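Local structure of hypothetical protein (Bacteroides fragilis, 4JJA) at residues S56-F61 with Y117-S122. The protein is of unknown function but probably acts as a peptidoglycan beta-N-acetylmuramidase, cleaving N-acetylmuramic acid from cell-wall fragments. Residues are numbered along the deposited sequence; the frame is centred on the assembly and turned at random.
Sequences SPEHGF and YTYYIS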
loop_
_atom_site.group_PDB
_atom_site.type_symbol
_atom_site.label_atom_id
_atom_site.label_comp_id
_atom_site.label_asym_id
_atom_site.label_seq_id
_atom_site.Cartn_x
_atom_site.Cartn_y
_atom_site.Cartn_z
ATOM N N SER A 56 3.507 2.665 -15.022
ATOM C CA SER A 56 3.311 1.549 -14.116
ATOM C C SER A 56 4.335 1.603 -12.996
ATOM O O SER A 56 5.466 1.984 -13.238
ATOM C CB SER A 56 3.408 0.232 -14.849
ATOM O OG SER A 56 3.316 -0.839 -13.910
ATOM N N PRO A 57 3.933 1.240 -11.772
ATOM C CA PRO A 57 4.966 1.040 -10.736
ATOM C C PRO A 57 5.739 -0.315 -10.903
ATOM O O PRO A 57 6.689 -0.545 -10.165
ATOM C CB PRO A 57 4.146 1.067 -9.456
ATOM C CG PRO A 57 2.839 0.443 -9.821
ATOM C CD PRO A 57 2.593 0.841 -11.291
ATOM N N GLU A 58 5.276 -1.229 -11.766
ATOM C CA GLU A 58 6.025 -2.440 -12.151
ATOM C C GLU A 58 6.533 -2.271 -13.585
ATOM O O GLU A 58 6.974 -1.162 -13.923
ATOM C CB GLU A 58 5.173 -3.701 -11.942
ATOM C CG GLU A 58 5.118 -4.121 -10.459
ATOM C CD GLU A 58 3.979 -3.488 -9.684
ATOM O OE1 GLU A 58 2.809 -3.454 -10.194
ATOM O OE2 GLU A 58 4.277 -3.039 -8.542
ATOM N N HIS A 59 6.505 -3.305 -14.440
ATOM C CA HIS A 59 6.958 -3.109 -15.836
ATOM C C HIS A 59 5.860 -2.403 -16.600
ATOM O O HIS A 59 6.025 -1.265 -17.096
ATOM C CB HIS A 59 7.297 -4.426 -16.549
ATOM C CG HIS A 59 7.469 -4.275 -18.034
ATOM N N GLY A 60 4.755 -3.122 -16.674
ATOM C CA GLY A 60 3.586 -2.715 -17.357
ATOM C C GLY A 60 2.506 -3.594 -16.773
ATOM O O GLY A 60 2.766 -4.579 -16.068
ATOM N N PHE A 61 1.313 -3.288 -17.209
ATOM C CA PHE A 61 0.081 -3.549 -16.500
ATOM C C PHE A 61 -0.517 -4.893 -16.889
ATOM O O PHE A 61 -1.673 -5.162 -16.588
ATOM C CB PHE A 61 -0.876 -2.452 -16.924
ATOM C CG PHE A 61 -1.034 -2.370 -18.418
ATOM C CD1 PHE A 61 0.046 -2.023 -19.234
ATOM C CD2 PHE A 61 -2.236 -2.663 -19.004
ATOM C CE1 PHE A 61 -0.098 -1.970 -20.602
ATOM C CE2 PHE A 61 -2.387 -2.580 -20.350
ATOM C CZ PHE A 61 -1.318 -2.237 -21.152
ATOM N N TYR A 117 3.709 0.536 1.788
ATOM C CA TYR A 117 3.308 -0.005 0.480
ATOM C C TYR A 117 3.210 1.213 -0.420
ATOM O O TYR A 117 2.364 2.070 -0.189
ATOM C CB TYR A 117 2.003 -0.735 0.612
ATOM C CG TYR A 117 1.667 -1.589 -0.604
ATOM C CD1 TYR A 117 2.069 -2.900 -0.655
ATOM C CD2 TYR A 117 0.872 -1.118 -1.638
ATOM C CE1 TYR A 117 1.769 -3.719 -1.693
ATOM C CE2 TYR A 117 0.549 -1.914 -2.721
ATOM C CZ TYR A 117 1.007 -3.230 -2.741
ATOM O OH TYR A 117 0.652 -4.006 -3.824
ATOM N N THR A 118 4.047 1.221 -1.469
ATOM C CA THR A 118 4.586 2.455 -2.087
ATOM C C THR A 118 3.894 3.085 -3.255
ATOM O O THR A 118 4.379 4.077 -3.792
ATOM C CB THR A 118 6.070 2.267 -2.556
ATOM O OG1 THR A 118 6.168 1.306 -3.611
ATOM C CG2 THR A 118 6.930 1.839 -1.381
ATOM N N TYR A 119 2.760 2.554 -3.663
ATOM C CA TYR A 119 2.066 3.147 -4.826
ATOM C C TYR A 119 1.703 4.615 -4.591
ATOM O O TYR A 119 1.770 5.401 -5.514
ATOM C CB TYR A 119 0.789 2.409 -5.200
ATOM C CG TYR A 119 0.953 0.998 -5.670
ATOM C CD1 TYR A 119 2.184 0.517 -6.123
ATOM C CD2 TYR A 119 -0.138 0.143 -5.665
ATOM C CE1 TYR A 119 2.301 -0.822 -6.571
ATOM C CE2 TYR A 119 -0.018 -1.153 -6.106
ATOM C CZ TYR A 119 1.210 -1.622 -6.531
ATOM O OH TYR A 119 1.346 -2.937 -6.985
ATOM N N TYR A 120 1.360 5.015 -3.361
ATOM C CA TYR A 120 1.015 6.397 -3.146
ATOM C C TYR A 120 2.226 7.321 -3.363
ATOM O O TYR A 120 2.059 8.515 -3.649
ATOM C CB TYR A 120 0.369 6.654 -1.757
ATOM C CG TYR A 120 1.346 6.596 -0.602
ATOM C CD1 TYR A 120 2.039 7.703 -0.177
ATOM C CD2 TYR A 120 1.618 5.403 0.012
ATOM C CE1 TYR A 120 2.976 7.648 0.848
ATOM C CE2 TYR A 120 2.561 5.299 1.020
ATOM C CZ TYR A 120 3.254 6.422 1.446
ATOM O OH TYR A 120 4.208 6.365 2.437
ATOM N N ILE A 121 3.447 6.795 -3.167
ATOM C CA ILE A 121 4.648 7.626 -3.386
ATOM C C ILE A 121 4.795 7.886 -4.871
ATOM O O ILE A 121 5.029 9.012 -5.270
ATOM C CB ILE A 121 5.911 7.009 -2.785
ATOM C CG1 ILE A 121 5.734 6.837 -1.263
ATOM C CG2 ILE A 121 7.133 7.839 -3.140
ATOM C CD1 ILE A 121 6.950 6.293 -0.526
ATOM N N SER A 122 4.518 6.884 -5.686
ATOM C CA SER A 122 4.488 7.096 -7.137
ATOM C C SER A 122 3.401 8.117 -7.494
ATOM O O SER A 122 3.578 8.945 -8.361
ATOM C CB SER A 122 4.271 5.781 -7.882
ATOM O OG SER A 122 5.366 4.912 -7.722
#
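P57 and Y119 meet where a loop leaving a β-strand runs past the first turn of a helix, an instructive case of one aromatic ring serving two neighbouring side chains. P57 turns its CB toward the helix, and its CG lies 3.5 Å from CE1 of Y119. The approach to the tyrosine is oblique, with P57 CB also resting near the CD1–CE1 side of the ring. Beyond the proline, E58 reaches the phenol end: its OE2 comes in at the ring edge, close to the ring plane, 3.3 Å from Y119 OH, while the carboxylate is turned 54° out of that plane. A bend in the glutamate chain (chi2 89°) brings the acid group there. S122, one helical turn after Y119, adds a looser touch, its OG 4.4 Å from P57 CB.

A second shell helps to position both partners. E58 OE1 accepts a hydrogen bond from N30 ND2, which holds the other carboxylate oxygen, and Y119 OH makes a weak hydrogen bond with the carbonyl of P217. Y117 CE2 stands 3.5 Å above one face of the Y119 ring, displaced toward its rim. On the loop side, S56 OG receives the E58 backbone N–H, with 2.9 Å between E58 N and S56 OG (angle 146°), an ST turn that shapes the chain around P57. F28 of strand 24-28 touches both P57 and S122.

The contact thus joins the loop after strand 50-56 to the N-terminal end of helix 119-132, at the C-terminal edge of a parallel sheet with strand order 3-2-1-4-5-6. Such an edge is where Rossmann-like folds commonly place their binding sites, and a glycerol, probably from the crystallisation liquor, lies near Y119 and may mark a pocket.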